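PDB 3R6H: enoyl-CoA hydratase, EchA3 from Mycobacterium marinum M, which probably acts as a lyase of lipid metabolism in the crotonase-like enoyl-CoA hydratase/isomerase family. Local coordinates for residues Asn26-Thr31 / Val59-Phe64. Residues are numbered along the deposited sequence; the frame is centred on the assembly and turned at random.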
loop_
_atom_site.group_PDB
_atom_site.type_symbol
_atom_site.label_atom_id
_atom_site.label_comp_id
_atom_site.label_asym_id
_atom_site.label_seq_id
_atom_site.Cartn_x
_atom_site.Cartn_y
_atom_site.Cartn_z
ATOM N N ASN A 26 -7.831 -18.549 23.600
ATOM C CA ASN A 26 -6.401 -18.616 23.253
ATOM C C ASN A 26 -5.644 -17.318 23.549
ATOM O O ASN A 26 -4.834 -16.859 22.735
ATOM C CB ASN A 26 -6.196 -18.973 21.756
ATOM C CG ASN A 26 -6.622 -20.390 21.404
ATOM O OD1 ASN A 26 -6.633 -21.299 22.254
ATOM N ND2 ASN A 26 -6.981 -20.589 20.133
ATOM N N VAL A 27 -5.881 -16.737 24.714
ATOM C CA VAL A 27 -5.119 -15.541 25.084
ATOM C C VAL A 27 -3.627 -15.834 25.087
ATOM O O VAL A 27 -3.173 -16.912 25.502
ATOM C CB VAL A 27 -5.560 -14.907 26.428
ATOM C CG1 VAL A 27 -7.009 -14.321 26.315
ATOM C CG2 VAL A 27 -5.387 -15.884 27.532
ATOM N N LEU A 28 -2.862 -14.849 24.622
ATOM C CA LEU A 28 -1.432 -14.967 24.489
ATOM C C LEU A 28 -0.738 -14.448 25.745
ATOM O O LEU A 28 0.080 -13.536 25.681
ATOM C CB LEU A 28 -0.968 -14.237 23.210
ATOM C CG LEU A 28 -1.573 -14.856 21.939
ATOM C CD1 LEU A 28 -1.624 -13.903 20.707
ATOM C CD2 LEU A 28 -0.838 -16.146 21.588
ATOM N N GLY A 29 -1.094 -15.048 26.888
ATOM C CA GLY A 29 -0.406 -14.819 28.152
ATOM C C GLY A 29 0.883 -15.617 28.197
ATOM O O GLY A 29 1.249 -16.300 27.227
ATOM N N PRO A 30 1.583 -15.555 29.331
ATOM C CA PRO A 30 2.859 -16.260 29.449
ATOM C C PRO A 30 2.770 -17.761 29.240
ATOM O O PRO A 30 3.694 -18.340 28.653
ATOM C CB PRO A 30 3.325 -15.927 30.876
ATOM C CG PRO A 30 2.182 -15.292 31.543
ATOM C CD PRO A 30 1.269 -14.748 30.518
ATOM N N THR A 31 1.690 -18.400 29.692
ATOM C CA THR A 31 1.563 -19.858 29.504
ATOM C C THR A 31 1.454 -20.235 28.006
ATOM O O THR A 31 2.155 -21.133 27.520
ATOM C CB THR A 31 0.376 -20.467 30.279
ATOM O OG1 THR A 31 0.555 -20.259 31.691
ATOM C CG2 THR A 31 0.311 -21.962 30.040
ATOM N N VAL A 59 -12.082 -19.393 17.953
ATOM C CA VAL A 59 -11.248 -18.191 17.744
ATOM C C VAL A 59 -9.900 -18.554 17.158
ATOM O O VAL A 59 -9.423 -19.660 17.327
ATOM C CB VAL A 59 -10.918 -17.417 19.078
ATOM C CG1 VAL A 59 -12.200 -16.985 19.849
ATOM C CG2 VAL A 59 -9.976 -18.241 20.002
ATOM N N PHE A 60 -9.240 -17.596 16.507
ATOM C CA PHE A 60 -7.808 -17.702 16.340
ATOM C C PHE A 60 -7.144 -17.358 17.691
ATOM O O PHE A 60 -6.576 -18.227 18.364
ATOM C CB PHE A 60 -7.282 -16.812 15.219
ATOM C CG PHE A 60 -5.805 -16.951 15.017
ATOM C CD1 PHE A 60 -5.269 -18.175 14.599
ATOM C CD2 PHE A 60 -4.945 -15.885 15.239
ATOM C CE1 PHE A 60 -3.875 -18.335 14.428
ATOM C CE2 PHE A 60 -3.571 -16.033 15.082
ATOM C CZ PHE A 60 -3.025 -17.253 14.675
ATOM N N SER A 61 -7.258 -16.096 18.097
ATOM C CA SER A 61 -6.867 -15.659 19.434
ATOM C C SER A 61 -7.536 -14.330 19.770
ATOM O O SER A 61 -7.632 -13.443 18.927
ATOM C CB SER A 61 -5.353 -15.538 19.554
ATOM O OG SER A 61 -4.972 -14.942 20.801
ATOM N N GLY A 62 -7.975 -14.179 21.015
ATOM C CA GLY A 62 -8.590 -12.922 21.445
ATOM C C GLY A 62 -7.595 -11.861 21.826
ATOM O O GLY A 62 -7.987 -10.738 22.117
ATOM N N GLY A 63 -6.318 -12.206 21.878
ATOM C CA GLY A 63 -5.269 -11.231 22.179
ATOM C C GLY A 63 -4.483 -11.575 23.421
ATOM O O GLY A 63 -4.401 -12.738 23.817
ATOM N N PHE A 64 -3.863 -10.566 24.008
ATOM C CA PHE A 64 -3.136 -10.733 25.257
ATOM C C PHE A 64 -4.101 -11.086 26.392
ATOM O O PHE A 64 -5.325 -10.894 26.286
ATOM C CB PHE A 64 -2.405 -9.436 25.606
ATOM C CG PHE A 64 -1.149 -9.197 24.807
ATOM C CD1 PHE A 64 -0.107 -10.123 24.803
ATOM C CD2 PHE A 64 -0.988 -8.009 24.080
ATOM C CE1 PHE A 64 1.059 -9.877 24.111
ATOM C CE2 PHE A 64 0.179 -7.771 23.358
ATOM C CZ PHE A 64 1.197 -8.704 23.365
#
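Asn26 and Ser61 bring the two loops together where three hydrogen bonds follow one another along the chains. The Asn26 side chain, its CG beside the backbone N (chi1 -68°), sends ND2 to Phe60 O at 3.0 Å, with the acceptor almost in the amide plane and the N-H nearly straight, 169°. A short amide suits this place because it reaches a backbone carbonyl at the corner of the neighbouring loop, while Asp22 holds the Asn26 backbone N. Ser61 suits its place as a small hydroxyl that can both donate and accept. OG donates to Asn26 O at 2.7 Å, coming from above the carbonyl plane, and accepts from Gly63 N, 3.2 Å away, closing an ST turn; chi1 of 172° sets OG anti to its own backbone N. Over this hydroxyl lies Leu28, CD1 within 3.5 Å of Ser61 OG, an apolar side chain fit for the buried side against Met109 and Leu113 of helix 109-114. Leu28 N then gives Gly63 O a bond of 2.7 Å, and Val27 CA adds a CH...O contact to the same oxygen. Gly63, with a positive phi, occupies a conformation in which a side chain would jam against the preceding carbonyl. Phe64 offers an aromatic C-H edge to Leu28 O, 3.5 Å from CD1. The Val27 side chain and Gly62 form the partly exposed border, where Val27 CG1 lies 3.8 Å from Phe64 O. Such pairing belongs to the crotonase fold, whose corresponding loop after strand 50-54 contributes in relatives to the oxyanion hole.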